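Local coordinates for malonyl-CoA-[acyl-carrier-protein] transacylase (Coxiella burnetii, PDB 3TQE) that probably catalyses the transfer of the malonyl group from malonyl-CoA to holo-acyl carrier protein, a step that supplies fatty acid synthesis, at residues A[11-16]-A[72-77]; A[98-103]-A[116-121]; A[236-241]-A[261-266]. One frame throughout, in Å; residues are numbered along the deposited sequence.

Contact 1: A[11-16]-A[72-77]. With GLY (glycine), chain B.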
# COMPACT_ATOMS: atom_id res chain seq x y z
N VAL A 11 -3.98 6.13 -6.38
CA VAL A 11 -3.09 5.16 -5.81
C VAL A 11 -2.92 5.40 -4.34
O VAL A 11 -2.71 6.53 -3.89
CB VAL A 11 -1.73 5.07 -6.55
CG1 VAL A 11 -1.97 4.58 -7.98
CG2 VAL A 11 -0.93 6.39 -6.56
N PHE A 12 -3.05 4.34 -3.56
CA PHE A 12 -3.12 4.44 -2.12
C PHE A 12 -1.88 3.85 -1.49
O PHE A 12 -1.59 2.68 -1.68
CB PHE A 12 -4.34 3.68 -1.60
CG PHE A 12 -5.64 4.26 -2.04
CD1 PHE A 12 -6.31 5.17 -1.25
CD2 PHE A 12 -6.17 3.94 -3.26
CE1 PHE A 12 -7.53 5.69 -1.64
CE2 PHE A 12 -7.37 4.46 -3.65
CZ PHE A 12 -8.06 5.31 -2.83
N PRO A 13 -1.16 4.66 -0.74
CA PRO A 13 0.03 4.15 -0.13
C PRO A 13 -0.19 3.26 1.07
O PRO A 13 -1.22 3.29 1.71
CB PRO A 13 0.77 5.40 0.29
CG PRO A 13 -0.16 6.38 0.39
CD PRO A 13 -1.28 6.10 -0.54
N GLY A 14 0.83 2.47 1.33
CA GLY A 14 0.87 1.57 2.46
C GLY A 14 2.08 1.82 3.33
O GLY A 14 2.59 2.93 3.41
N GLN A 15 2.54 0.76 3.99
CA GLN A 15 3.72 0.80 4.87
C GLN A 15 4.87 1.62 4.30
O GLN A 15 5.19 1.51 3.11
CB GLN A 15 4.22 -0.64 5.10
CG GLN A 15 5.40 -0.73 6.04
CD GLN A 15 5.27 -1.89 6.99
OE1 GLN A 15 4.37 -2.72 6.84
NE2 GLN A 15 6.15 -1.94 8.00
N GLY A 16 5.48 2.42 5.15
CA GLY A 16 6.58 3.23 4.73
C GLY A 16 6.16 4.65 4.56
O GLY A 16 7.00 5.56 4.64
N THR A 72 -6.57 4.83 7.67
CA THR A 72 -7.38 5.97 8.09
C THR A 72 -6.91 7.24 7.37
O THR A 72 -7.73 8.01 6.90
CB THR A 72 -7.34 6.10 9.61
OG1 THR A 72 -7.84 4.91 10.19
CG2 THR A 72 -8.19 7.27 10.08
N ALA A 73 -5.61 7.43 7.28
CA ALA A 73 -5.06 8.60 6.60
C ALA A 73 -5.47 8.60 5.13
O ALA A 73 -5.90 9.61 4.59
CB ALA A 73 -3.56 8.63 6.72
N ASP A 74 -5.36 7.44 4.49
CA ASP A 74 -5.68 7.35 3.07
C ASP A 74 -7.17 7.64 2.87
O ASP A 74 -7.54 8.35 1.94
CB ASP A 74 -5.39 5.94 2.58
CG ASP A 74 -3.90 5.60 2.42
OD1 ASP A 74 -3.00 6.40 2.73
OD2 ASP A 74 -3.65 4.44 1.96
N VAL A 75 -8.03 7.05 3.69
CA VAL A 75 -9.45 7.26 3.56
C VAL A 75 -9.81 8.71 3.87
O VAL A 75 -10.65 9.31 3.22
CB VAL A 75 -10.21 6.30 4.45
CG1 VAL A 75 -11.66 6.69 4.55
CG2 VAL A 75 -10.04 4.89 3.90
N ALA A 76 -9.17 9.29 4.87
CA ALA A 76 -9.41 10.71 5.19
C ALA A 76 -9.13 11.58 3.99
O ALA A 76 -9.89 12.52 3.70
CB ALA A 76 -8.57 11.13 6.38
N ILE A 77 -8.04 11.31 3.30
CA ILE A 77 -7.68 12.12 2.13
C ILE A 77 -8.68 11.91 1.02
O ILE A 77 -9.11 12.86 0.36
CB ILE A 77 -6.25 11.86 1.69
CG1 ILE A 77 -5.31 12.47 2.73
CG2 ILE A 77 -6.00 12.41 0.28
CD1 ILE A 77 -3.89 12.05 2.60
N GLY B . 4.73 -4.47 2.74
CA GLY B . 3.81 -3.80 3.71
C GLY B . 2.59 -4.64 4.05
O GLY B . 1.53 -4.15 4.49
OXT GLY B . 2.64 -5.84 3.86
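Phe12, the last residue of strand 9-12, and Asp74, midway along helix 63-83, come closest in the backbone, with their CA atoms 6.5 Å apart. Asp74 is the one residue of 72-77 that makes the contact, and it does so with its whole side chain. Its CG stands anti to its own carbonyl carbon (chi1 -74°), which carries the carboxylate across to the turn that follows the strand. There Asp74 OD2 lies 2.7 Å from Pro13 O. Two oxygens rarely come so near without a proton between them, so the buried acid is probably protonated. The other oxygen, Asp74 OD1, rests against the proline ring, 3.7 Å from Pro13 CG and equally near Pro13 CD. On the strand side, Phe12 CB approaches Asp74 OD2 to 3.7 Å, while Asp74 CB lies at the edge of the Phe12 ring, 4.0 Å from Phe12 CD1; ring and carboxylate planes are 47° apart. Beyond Pro13 the chain runs through Gly14 to the glycine pocket, where Gln15 CB lies 3.5 Å from CA of the bound glycine. In relatives of the FabD family the glutamine of this Gly-Gln-Gly loop lends its backbone N-H to the oxyanion hole, a role consistent with its place here. Strand 9-12 sits inside the parallel sheet, Phe12 bonding through its backbone to Ala93 and His95 and Val11 to Met277 and Cys279. Helix 97-105 covers the contact where helix 63-83 meets this sheet, its Ala101 touching both Phe12 and Asp74.

Contact 2: A[98-103]-A[116-121]. With GLY (glycine), chain B.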
# COMPACT_ATOMS: atom_id res chain seq x y z
N GLY A 98 -2.49 -0.46 1.21
CA GLY A 98 -3.24 0.48 0.44
C GLY A 98 -4.39 -0.12 -0.31
O GLY A 98 -5.35 0.55 -0.64
N GLU A 99 -4.31 -1.41 -0.59
CA GLU A 99 -5.39 -2.06 -1.29
C GLU A 99 -6.68 -2.03 -0.47
O GLU A 99 -7.77 -1.92 -1.02
CB GLU A 99 -4.95 -3.48 -1.62
CG GLU A 99 -5.93 -4.27 -2.41
CD GLU A 99 -5.20 -5.36 -3.21
OE1 GLU A 99 -4.21 -5.02 -3.92
OE2 GLU A 99 -5.64 -6.53 -3.13
N TYR A 100 -6.56 -2.06 0.86
CA TYR A 100 -7.73 -1.96 1.71
C TYR A 100 -8.32 -0.59 1.63
O TYR A 100 -9.54 -0.45 1.69
CB TYR A 100 -7.40 -2.29 3.16
CG TYR A 100 -7.08 -3.76 3.34
CD1 TYR A 100 -8.05 -4.63 3.75
CD2 TYR A 100 -5.81 -4.27 3.03
CE1 TYR A 100 -7.78 -5.98 3.89
CE2 TYR A 100 -5.54 -5.64 3.13
CZ TYR A 100 -6.53 -6.47 3.60
OH TYR A 100 -6.28 -7.81 3.71
N ALA A 101 -7.47 0.43 1.58
CA ALA A 101 -7.98 1.76 1.42
C ALA A 101 -8.72 1.89 0.11
O ALA A 101 -9.79 2.48 0.07
CB ALA A 101 -6.86 2.79 1.50
N ALA A 102 -8.18 1.33 -0.95
CA ALA A 102 -8.83 1.39 -2.27
C ALA A 102 -10.20 0.73 -2.17
O ALA A 102 -11.19 1.24 -2.67
CB ALA A 102 -7.98 0.72 -3.30
N LEU A 103 -10.28 -0.41 -1.50
CA LEU A 103 -11.54 -1.09 -1.38
C LEU A 103 -12.56 -0.37 -0.53
O LEU A 103 -13.75 -0.41 -0.83
CB LEU A 103 -11.34 -2.50 -0.85
CG LEU A 103 -10.70 -3.46 -1.84
CD1 LEU A 103 -10.24 -4.70 -1.10
CD2 LEU A 103 -11.66 -3.79 -3.00
N LYS A 116 -10.74 -2.33 11.68
CA LYS A 116 -10.54 -3.46 12.58
C LYS A 116 -9.78 -4.58 11.86
O LYS A 116 -8.92 -5.24 12.44
CB LYS A 116 -11.86 -3.97 13.09
CG LYS A 116 -12.59 -3.00 13.95
CD LYS A 116 -13.85 -3.65 14.50
CE LYS A 116 -14.62 -2.72 15.39
NZ LYS A 116 -15.96 -3.34 15.69
N LEU A 117 -10.11 -4.79 10.60
CA LEU A 117 -9.52 -5.86 9.85
C LEU A 117 -8.01 -5.62 9.65
O LEU A 117 -7.21 -6.54 9.73
CB LEU A 117 -10.20 -5.98 8.50
CG LEU A 117 -9.73 -7.11 7.62
CD1 LEU A 117 -9.98 -8.47 8.27
CD2 LEU A 117 -10.40 -6.98 6.28
N VAL A 118 -7.62 -4.39 9.33
CA VAL A 118 -6.21 -4.15 9.09
C VAL A 118 -5.41 -4.11 10.38
O VAL A 118 -4.23 -4.40 10.35
CB VAL A 118 -5.92 -2.94 8.18
CG1 VAL A 118 -6.60 -3.11 6.82
CG2 VAL A 118 -6.25 -1.62 8.85
N GLU A 119 -6.06 -3.77 11.50
CA GLU A 119 -5.39 -3.94 12.76
C GLU A 119 -5.05 -5.40 12.96
O GLU A 119 -3.94 -5.73 13.35
CB GLU A 119 -6.25 -3.44 13.90
CG GLU A 119 -5.55 -3.64 15.23
CD GLU A 119 -6.35 -3.20 16.40
OE1 GLU A 119 -7.53 -3.60 16.49
OE2 GLU A 119 -5.77 -2.48 17.25
N LYS A 120 -6.01 -6.28 12.67
CA LYS A 120 -5.75 -7.70 12.78
C LYS A 120 -4.69 -8.15 11.79
O LYS A 120 -3.80 -8.93 12.12
CB LYS A 120 -7.02 -8.51 12.58
CG LYS A 120 -7.96 -8.50 13.77
CD LYS A 120 -9.30 -9.04 13.35
CE LYS A 120 -10.29 -9.04 14.49
NZ LYS A 120 -11.65 -9.48 14.01
N ARG A 121 -4.76 -7.63 10.59
CA ARG A 121 -3.76 -7.96 9.58
C ARG A 121 -2.37 -7.64 10.11
O ARG A 121 -1.45 -8.45 10.00
CB ARG A 121 -4.05 -7.23 8.28
CG ARG A 121 -3.08 -7.49 7.16
CD ARG A 121 -3.53 -6.70 5.98
NE ARG A 121 -2.77 -6.93 4.75
CZ ARG A 121 -1.68 -6.25 4.38
NH1 ARG A 121 -1.17 -5.31 5.16
NH2 ARG A 121 -1.09 -6.55 3.22
N GLY B . 4.73 -4.47 2.74
CA GLY B . 3.81 -3.80 3.71
C GLY B . 2.59 -4.64 4.05
O GLY B . 1.53 -4.15 4.49
OXT GLY B . 2.64 -5.84 3.86
O HOH W 1 -4.04 -8.59 2.66
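Tyr100 reaches across from helix 98-103 to three residues of helix 116-121, the two segments running almost antiparallel (168° between their directions). Their axes come no nearer than 11.1 Å, so the aromatic ring fills the space between them. The tight part is apolar. Val118 CG1 lies over one face of the ring, 3.9 Å from the Tyr100 centroid and 26° off the normal, a CH-pi contact shifted toward the rim at CG. Leu117 CD2 closes in at the edge, 3.7 Å from Tyr100 CE1, and Leu216 and Ile220 of helix 210-220 touch both Tyr100 and Leu117.

The other side, equally buried, is polar and water-mediated. Arg121 passes obliquely by the ring, its NE 3.5 Å from Tyr100 CE2, and the looser element is a single water bridge: the water accepts from Tyr100 OH at 2.6 Å and from Arg121 NE at 3.0 Å, lying in the plane of both the ring and the guanidinium. An extended chain from CG to NE delivers the guanidinium to the ligand, where Arg121 NH1 donates to O of the bound glycine at 3.0 Å in a nearly straight bond (167°).

Gln67 takes another NH1 bond, and NH2 serves Gln254 and Ser96 OG. With every nitrogen engaged, the guanidinium is fixed in rotation beside the predicted nucleophile. Its grip on a carboxylate oxygen is consistent with the FabD-family arginine that holds the malonyl carboxylate.

Contact 3: A[236-241]-A[261-266]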
# COMPACT_ATOMS: atom_id res chain seq x y z
N VAL A 236 -2.07 -8.84 -6.31
CA VAL A 236 -1.59 -10.20 -6.46
C VAL A 236 -1.70 -10.66 -7.87
O VAL A 236 -0.84 -11.43 -8.33
CB VAL A 236 -2.32 -11.14 -5.49
CG1 VAL A 236 -3.76 -11.28 -5.83
CG2 VAL A 236 -1.64 -12.47 -5.42
N ASP A 237 -2.71 -10.17 -8.59
CA ASP A 237 -3.00 -10.64 -9.93
C ASP A 237 -3.17 -9.57 -11.00
O ASP A 237 -3.39 -9.88 -12.18
CB ASP A 237 -4.20 -11.57 -9.89
CG ASP A 237 -5.41 -10.96 -9.27
OD1 ASP A 237 -5.41 -9.75 -9.01
OD2 ASP A 237 -6.36 -11.73 -8.97
N VAL A 238 -3.09 -8.31 -10.60
CA VAL A 238 -3.14 -7.21 -11.52
C VAL A 238 -4.45 -7.17 -12.31
O VAL A 238 -4.48 -6.83 -13.48
CB VAL A 238 -1.92 -7.17 -12.46
CG1 VAL A 238 -1.73 -5.77 -13.02
CG2 VAL A 238 -0.63 -7.62 -11.74
N VAL A 239 -5.53 -7.50 -11.64
CA VAL A 239 -6.85 -7.33 -12.21
C VAL A 239 -7.84 -6.90 -11.16
O VAL A 239 -7.59 -7.02 -9.97
CB VAL A 239 -7.36 -8.59 -12.89
CG1 VAL A 239 -6.46 -9.00 -14.04
CG2 VAL A 239 -7.49 -9.66 -11.91
N ASP A 240 -8.97 -6.39 -11.62
CA ASP A 240 -10.04 -6.06 -10.72
C ASP A 240 -10.97 -7.24 -10.59
O ASP A 240 -11.05 -8.10 -11.48
CB ASP A 240 -10.79 -4.84 -11.23
CG ASP A 240 -11.36 -5.03 -12.58
OD1 ASP A 240 -10.62 -5.48 -13.49
OD2 ASP A 240 -12.54 -4.69 -12.73
N HIS A 241 -11.70 -7.26 -9.48
CA HIS A 241 -12.65 -8.32 -9.19
C HIS A 241 -13.93 -7.74 -8.64
O HIS A 241 -13.91 -6.82 -7.85
CB HIS A 241 -12.09 -9.26 -8.15
CG HIS A 241 -10.87 -9.99 -8.60
ND1 HIS A 241 -10.87 -10.79 -9.72
CD2 HIS A 241 -9.62 -10.04 -8.09
CE1 HIS A 241 -9.66 -11.31 -9.88
NE2 HIS A 241 -8.89 -10.87 -8.90
N TRP A 261 3.41 -4.17 -8.35
CA TRP A 261 3.13 -2.76 -8.54
C TRP A 261 3.52 -2.27 -9.94
O TRP A 261 2.75 -1.55 -10.58
CB TRP A 261 3.80 -1.93 -7.47
CG TRP A 261 3.34 -0.54 -7.43
CD1 TRP A 261 4.03 0.56 -7.78
CD2 TRP A 261 2.04 -0.10 -7.05
NE1 TRP A 261 3.25 1.68 -7.62
CE2 TRP A 261 2.01 1.29 -7.20
CE3 TRP A 261 0.89 -0.75 -6.62
CZ2 TRP A 261 0.89 2.05 -6.89
CZ3 TRP A 261 -0.23 0.01 -6.34
CH2 TRP A 261 -0.22 1.38 -6.46
N VAL A 262 4.67 -2.66 -10.42
CA VAL A 262 5.06 -2.16 -11.73
C VAL A 262 4.05 -2.66 -12.79
O VAL A 262 3.64 -1.87 -13.63
CB VAL A 262 6.52 -2.45 -12.07
CG1 VAL A 262 6.82 -3.91 -11.87
CG2 VAL A 262 6.86 -1.94 -13.48
N GLU A 263 3.59 -3.90 -12.70
CA GLU A 263 2.60 -4.37 -13.66
C GLU A 263 1.28 -3.63 -13.51
O GLU A 263 0.58 -3.40 -14.48
CB GLU A 263 2.37 -5.87 -13.50
CG GLU A 263 3.47 -6.70 -14.04
CD GLU A 263 3.38 -8.12 -13.55
OE1 GLU A 263 3.74 -8.37 -12.37
OE2 GLU A 263 2.95 -8.98 -14.35
N THR A 264 0.93 -3.28 -12.28
CA THR A 264 -0.29 -2.51 -12.03
C THR A 264 -0.21 -1.15 -12.71
O THR A 264 -1.15 -0.74 -13.40
CB THR A 264 -0.53 -2.33 -10.54
OG1 THR A 264 -0.75 -3.62 -9.98
CG2 THR A 264 -1.71 -1.43 -10.28
N ILE A 265 0.90 -0.46 -12.55
CA ILE A 265 1.05 0.86 -13.14
C ILE A 265 1.08 0.73 -14.66
O ILE A 265 0.46 1.53 -15.35
CB ILE A 265 2.29 1.57 -12.61
CG1 ILE A 265 2.17 1.80 -11.10
CG2 ILE A 265 2.56 2.85 -13.36
CD1 ILE A 265 0.94 2.53 -10.63
N LYS A 266 1.76 -0.28 -15.16
CA LYS A 266 1.80 -0.49 -16.60
C LYS A 266 0.39 -0.78 -17.16
O LYS A 266 0.03 -0.28 -18.23
CB LYS A 266 2.76 -1.60 -16.94
CG LYS A 266 4.20 -1.12 -16.80
CD LYS A 266 5.19 -2.18 -17.13
CE LYS A 266 6.59 -1.59 -17.13
NZ LYS A 266 7.54 -2.51 -17.81
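Val238 pushes both methyl branches against the first turn of helix 261-270, and its CA lies 5.5 Å from that of Thr264. Val238 CG1 does most of the touching: it rests 3.6 Å from the carbonyl O of Glu263 and 3.7 Å from CA of Thr264, with Thr264 OG1 slightly farther off. Val238 CG2 meets CB of Glu263 at 3.9 Å, the two side chains crossing at about a right angle, so the glutamate contributes its stem and not its carboxylate.

The next shell accounts for these positions. Arg260, just before the helix, binds on several sides: it forms a salt bridge with Glu263 OE1, takes the Thr264 OG1 bond on its carbonyl O, and donates from NH1 to Val236 O, thereby joining the loop to the helix. Val238 itself has left-handed helical backbone angles (phi 60°, psi 39°). A bond of 2.7 Å from His241 NE2 to Asp237 OD2 bridges the loop across Val238 in sequence. Asp237 OD2 lies in the imidazole plane and is met on its syn side, though 27° out of the carboxylate plane; Val239 N gives Asp237 OD1 only a weak bond.

Farther in, Thr264 packs on Ala93 of the parallel sheet. A loop residue in the left-handed helical region thus packs on the N-terminal turn of helix 261-270, which leads from the mixed sheet (259-260) to the parallel sheet (275-278) in the α/β acyl transferase domain.

In the fold
Contacts 1 and 2 are neighbours, their centres about 10 Å apart, and helix 97-105 joins them directly: Phe12 CB lies 3.4 Å from Gly98 O, and Phe12 CE2 lies 3.7 Å from Ala102 CA. Both also reach the same bound glycine, through Gln15 and Arg121. Measured between side chains, Arg121 is about 3 Å from the predicted nucleophile Ser96 and about 4 Å from the predicted active-site His205, whereas Pro13 is about 9 Å and Thr264 about 11 Å from Ser96. Contact 3 is more peripheral, about 13 Å from the chain centre against 7 and 9 Å, and centred about 18 Å from each of the others. It touches contact 1 where Val11 CG1 meets Trp261 CH2 at 4.0 Å, but not contact 2.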